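Local atomic coordinates of lipid-transfer protein (Thermomonospora curvata, PDB entry 6OK1), a protein that is of unknown function but is probably a lipid-transfer protein, built from N- and C-terminal domains of the thiolase fold. Residues E32-A37 against T68-L73; A94-T99 against E103-Y108. All coordinates share one frame; numbering follows the deposited sequence. Where two conformers were deposited one is given.

Interaction 1. Residues E32-A37 against T68-L73; sequences EAVLAA and TGIGEL. With NA (sodium ion), chain E.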
loop_
_atom_site.group_PDB
_atom_site.type_symbol
_atom_site.label_atom_id
_atom_site.label_comp_id
_atom_site.label_asym_id
_atom_site.label_seq_id
_atom_site.Cartn_x
_atom_site.Cartn_y
_atom_site.Cartn_z
ATOM N N GLU A 32 -16.372 13.010 -2.045
ATOM C CA GLU A 32 -17.148 13.623 -3.121
ATOM C C GLU A 32 -16.996 12.845 -4.424
ATOM O O GLU A 32 -17.986 12.552 -5.101
ATOM C CB GLU A 32 -16.751 15.083 -3.330
ATOM C CG GLU A 32 -17.217 16.003 -2.230
ATOM C CD GLU A 32 -16.783 17.440 -2.438
ATOM O OE1 GLU A 32 -16.512 17.830 -3.601
ATOM O OE2 GLU A 32 -16.720 18.180 -1.433
ATOM N N ALA A 33 -15.760 12.535 -4.809
ATOM C CA ALA A 33 -15.528 11.840 -6.075
ATOM C C ALA A 33 -16.155 10.450 -6.058
ATOM O O ALA A 33 -16.775 10.019 -7.040
ATOM C CB ALA A 33 -14.011 11.760 -6.336
ATOM N N VAL A 34 -16.023 9.744 -4.937
ATOM C CA VAL A 34 -16.551 8.389 -4.825
ATOM C C VAL A 34 -18.071 8.396 -4.940
ATOM O O VAL A 34 -18.651 7.612 -5.697
ATOM C CB VAL A 34 -16.094 7.763 -3.502
ATOM C CG1 VAL A 34 -16.895 6.545 -3.141
ATOM C CG2 VAL A 34 -14.597 7.424 -3.580
ATOM N N LEU A 35 -18.740 9.269 -4.183
ATOM C CA LEU A 35 -20.199 9.363 -4.307
ATOM C C LEU A 35 -20.621 9.756 -5.718
ATOM O O LEU A 35 -21.645 9.268 -6.222
ATOM C CB LEU A 35 -20.754 10.361 -3.285
ATOM C CG LEU A 35 -20.733 9.831 -1.842
ATOM C CD1 LEU A 35 -21.190 10.910 -0.864
ATOM C CD2 LEU A 35 -21.607 8.582 -1.668
ATOM N N ALA A 36 -19.872 10.654 -6.360
ATOM C CA ALA A 36 -20.223 11.076 -7.713
ATOM C C ALA A 36 -20.118 9.914 -8.689
ATOM O O ALA A 36 -20.984 9.745 -9.554
ATOM C CB ALA A 36 -19.338 12.244 -8.152
ATOM N N ALA A 37 -19.077 9.080 -8.547
ATOM C CA ALA A 37 -18.896 7.941 -9.450
ATOM C C ALA A 37 -19.983 6.891 -9.229
ATOM O O ALA A 37 -20.531 6.334 -10.189
ATOM C CB ALA A 37 -17.511 7.322 -9.258
ATOM N N THR A 68 -19.165 7.692 3.624
ATOM C CA THR A 68 -20.065 7.658 2.477
ATOM C C THR A 68 -21.236 6.703 2.632
ATOM O O THR A 68 -22.149 6.750 1.799
ATOM C CB THR A 68 -19.319 7.264 1.209
ATOM O OG1 THR A 68 -18.728 5.961 1.387
ATOM C CG2 THR A 68 -18.262 8.303 0.884
ATOM N N GLY A 69 -21.233 5.837 3.642
ATOM C CA GLY A 69 -22.273 4.833 3.764
ATOM C C GLY A 69 -22.046 3.585 2.945
ATOM O O GLY A 69 -22.977 2.775 2.803
ATOM N N ILE A 70 -20.832 3.400 2.412
ATOM C CA ILE A 70 -20.467 2.146 1.751
ATOM C C ILE A 70 -20.520 0.985 2.733
ATOM O O ILE A 70 -20.818 -0.159 2.353
ATOM C CB ILE A 70 -19.073 2.324 1.095
ATOM C CG1 ILE A 70 -19.234 3.144 -0.176
ATOM C CG2 ILE A 70 -18.396 0.992 0.822
ATOM C CD1 ILE A 70 -17.924 3.646 -0.780
ATOM N N GLY A 71 -20.217 1.244 3.999
ATOM C CA GLY A 71 -20.385 0.211 5.014
ATOM C C GLY A 71 -19.339 -0.888 4.888
ATOM O O GLY A 71 -18.143 -0.627 4.758
ATOM N N GLU A 72 -19.794 -2.138 4.891
ATOM C CA GLU A 72 -18.887 -3.275 4.890
ATOM C C GLU A 72 -18.137 -3.371 3.575
ATOM O O GLU A 72 -18.637 -2.973 2.523
ATOM C CB GLU A 72 -19.655 -4.583 5.099
ATOM C CG GLU A 72 -20.299 -4.751 6.449
ATOM C CD GLU A 72 -21.175 -5.997 6.483
ATOM O OE1 GLU A 72 -21.943 -6.211 5.523
ATOM O OE2 GLU A 72 -21.060 -6.791 7.434
ATOM N N LEU A 73 -16.943 -3.956 3.642
ATOM C CA LEU A 73 -16.126 -4.238 2.478
ATOM C C LEU A 73 -15.655 -5.685 2.475
ATOM O O LEU A 73 -15.230 -6.220 3.502
ATOM C CB LEU A 73 -14.903 -3.346 2.441
ATOM C CG LEU A 73 -15.136 -1.829 2.389
ATOM C CD1 LEU A 73 -13.834 -1.094 2.661
ATOM C CD2 LEU A 73 -15.692 -1.413 1.051
HETATM NA NA NA E . -20.591 -2.167 1.476
HETATM O O HOH W 1 -21.595 -4.365 0.938
HETATM O O HOH W 2 -22.499 -2.401 2.692
#
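Two anti torsions bring Val34 and Ile70 together: chi1 of 164° sets CG1 of Val34 anti to its backbone N, while chi2 of 168° sets CD1 of Ile70 anti to its CA. The two methyls meet at 3.9 Å, Val34 CG1 to Ile70 CD1, the side chains crossing at about a right angle. This is helix-to-loop packing in the thiolase N-terminal domain, where helix 26-40, lying over the sheet, meets the loop that leads from helix 61-68 into strand 75-79. One residue along the helix, Leu35 and Thr68 slide past each other in opposite directions; Leu35 CD2 lies 3.9 Å from Thr68 CB, and Leu35 CG comes within 4.0 Å of Thr68 CG2. The Thr68 side chain meets Leu35 through CB and CG2, while its OG1 bonds to the carbonyl of Val64 and takes a weak 3.5 Å bond from Ile70 N. Gly69, with phi of 84°, leaves the helix and turns the chain toward a sodium ion. There Val48 O, two waters and two carbonyls of the loop are ligands, with Ile70 O at 2.2 Å and Glu72 O at 2.4 Å from the metal.

Interaction 2. Residues A94-T99 against E103-Y108; sequences AMAVAT and EVVVCY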
loop_
_atom_site.group_PDB
_atom_site.type_symbol
_atom_site.label_atom_id
_atom_site.label_comp_id
_atom_site.label_asym_id
_atom_site.label_seq_id
_atom_site.Cartn_x
_atom_site.Cartn_y
_atom_site.Cartn_z
ATOM N N ALA A 94 -10.981 -5.189 -11.435
ATOM C CA ALA A 94 -11.396 -6.178 -12.431
ATOM C C ALA A 94 -11.118 -7.598 -11.964
ATOM O O ALA A 94 -11.918 -8.506 -12.203
ATOM C CB ALA A 94 -10.680 -5.912 -13.756
ATOM N N MET A 95 -9.970 -7.812 -11.329
ATOM C CA MET A 95 -9.618 -9.117 -10.782
ATOM C C MET A 95 -10.591 -9.541 -9.689
ATOM O O MET A 95 -10.997 -10.708 -9.615
ATOM C CB MET A 95 -8.190 -9.032 -10.244
ATOM C CG MET A 95 -7.560 -10.298 -9.740
ATOM S SD MET A 95 -5.943 -10.000 -8.969
ATOM C CE MET A 95 -5.423 -8.475 -9.757
ATOM N N ALA A 96 -10.950 -8.609 -8.804
ATOM C CA ALA A 96 -11.880 -8.942 -7.725
ATOM C C ALA A 96 -13.255 -9.281 -8.283
ATOM O O ALA A 96 -13.954 -10.167 -7.756
ATOM C CB ALA A 96 -11.984 -7.778 -6.735
ATOM N N VAL A 97 -13.665 -8.582 -9.342
ATOM C CA VAL A 97 -14.951 -8.872 -9.973
ATOM C C VAL A 97 -14.901 -10.230 -10.671
ATOM O O VAL A 97 -15.802 -11.067 -10.509
ATOM C CB VAL A 97 -15.331 -7.743 -10.943
ATOM C CG1 VAL A 97 -16.512 -8.148 -11.860
ATOM C CG2 VAL A 97 -15.690 -6.482 -10.168
ATOM N N ALA A 98 -13.841 -10.470 -11.446
ATOM C CA ALA A 98 -13.743 -11.698 -12.225
ATOM C C ALA A 98 -13.732 -12.939 -11.339
ATOM O O ALA A 98 -14.246 -13.998 -11.738
ATOM C CB ALA A 98 -12.488 -11.662 -13.098
ATOM N N THR A 99 -13.144 -12.845 -10.147
ATOM C CA THR A 99 -13.037 -13.988 -9.248
ATOM C C THR A 99 -14.216 -14.097 -8.291
ATOM O O THR A 99 -14.252 -15.036 -7.489
ATOM C CB THR A 99 -11.745 -13.919 -8.429
ATOM O OG1 THR A 99 -11.730 -12.683 -7.686
ATOM C CG2 THR A 99 -10.518 -14.035 -9.338
ATOM N N GLU A 103 -18.478 -7.441 -6.036
ATOM C CA GLU A 103 -19.392 -7.103 -7.124
ATOM C C GLU A 103 -19.276 -5.655 -7.583
ATOM O O GLU A 103 -19.476 -5.372 -8.768
ATOM C CB GLU A 103 -20.832 -7.396 -6.685
ATOM C CG GLU A 103 -21.094 -8.908 -6.586
ATOM C CD GLU A 103 -22.495 -9.226 -6.152
ATOM O OE1 GLU A 103 -22.930 -8.664 -5.128
ATOM O OE2 GLU A 103 -23.160 -10.026 -6.842
ATOM N N VAL A 104 -18.936 -4.729 -6.692
ATOM C CA VAL A 104 -18.931 -3.300 -7.011
ATOM C C VAL A 104 -17.723 -2.673 -6.332
ATOM O O VAL A 104 -17.702 -2.543 -5.103
ATOM C CB VAL A 104 -20.213 -2.595 -6.554
ATOM C CG1 VAL A 104 -20.182 -1.148 -6.941
ATOM C CG2 VAL A 104 -21.453 -3.278 -7.164
ATOM N N VAL A 105 -16.725 -2.282 -7.118
ATOM C CA VAL A 105 -15.453 -1.803 -6.587
ATOM C C VAL A 105 -15.273 -0.363 -7.027
ATOM O O VAL A 105 -15.447 -0.046 -8.209
ATOM C CB VAL A 105 -14.278 -2.679 -7.043
ATOM C CG1 VAL A 105 -12.981 -2.203 -6.363
ATOM C CG2 VAL A 105 -14.573 -4.171 -6.717
ATOM N N VAL A 106 -14.919 0.513 -6.094
ATOM C CA VAL A 106 -14.581 1.893 -6.431
ATOM C C VAL A 106 -13.078 2.103 -6.300
ATOM O O VAL A 106 -12.495 1.815 -5.256
ATOM C CB VAL A 106 -15.355 2.897 -5.564
ATOM C CG1 VAL A 106 -15.126 4.295 -6.063
ATOM C CG2 VAL A 106 -16.860 2.574 -5.600
ATOM N N CYS A 107 -12.460 2.609 -7.363
ATOM C CA CYS A 107 -11.053 2.974 -7.385
ATOM C C CYS A 107 -10.966 4.490 -7.266
ATOM O O CYS A 107 -11.692 5.193 -7.967
ATOM C CB CYS A 107 -10.391 2.517 -8.688
ATOM S SG CYS A 107 -10.733 0.811 -9.132
ATOM N N TYR A 108 -10.098 5.002 -6.380
ATOM C CA TYR A 108 -10.083 6.450 -6.164
ATOM C C TYR A 108 -8.693 6.968 -5.814
ATOM O O TYR A 108 -7.805 6.224 -5.397
ATOM C CB TYR A 108 -11.074 6.860 -5.055
ATOM C CG TYR A 108 -10.722 6.334 -3.669
ATOM C CD1 TYR A 108 -11.154 5.095 -3.257
ATOM C CD2 TYR A 108 -9.969 7.087 -2.775
ATOM C CE1 TYR A 108 -10.833 4.614 -1.991
ATOM C CE2 TYR A 108 -9.636 6.599 -1.514
ATOM C CZ TYR A 108 -10.086 5.374 -1.137
ATOM O OH TYR A 108 -9.783 4.865 0.087
#
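Within residues 94-99, Ala96 is the first to touch the strand: its CB points at the strand and lies 4.4 Å from CG2 of Val105. This is a loose methyl-to-methyl approach, and the backbone of the same alanine is also hydrogen-bonded to Ala102 in the connecting turn. Val97 follows and is itself more extensively covered by the strand segment than Ala96 is. Its chi1 of 167° places CG2 beside the backbone N, where that one methyl serves two neighbours, 4.3 Å from Val105 CG2 and 4.2 Å from Glu103 O. Val105 CG2 therefore receives both Ala96 and Val97, a single methyl set against two successive helical residues. Two residues on, Thr99 OG1 turns back to Met95 O at 2.9 Å. Thr99 N reaches the same carbonyl oxygen at 3.1 Å from the other face of its plane, so two donors grip one acceptor; Thr99 also packs on Thr99 of the second subunit. On the strand, side chains alternate: Val105 and Cys107 meet helix 86-98, whereas Val106 turns to Ile38 of helix 26-40. The carboxylate of Asp49 bonds the backbone N of both Glu103 and Val104. Helix 86-98 thus links strand 75-79 to the parallel strand 104-112, with strand 50-54 lying between them in the sheet. That is a beta-alpha-beta crossover, part of the layered alpha/beta fold of the thiolase N-terminal domain.

Overall arrangement
Interactions 1 and 2 follow one another along the chain, with centres about 14 Å apart, and meet through helix 26-40. CG2 of Val34, the branch not used on Ile70, packs on strand 104-112, lying 3.9 Å from Tyr108 CB and 4.0 Å from Val106 CG1. The strand is thus covered by helix 26-40 through these residues and by helix 86-98 through Val105, which illustrates how alternating side chains let one strand support two helical layers. The sodium ion held by the loop of interaction 1 lies about 10 Å from the nearest side-chain atoms of Glu103, so Glu103 is not a ligand. Both interactions reach the second subunit, through Leu73 and through Thr99.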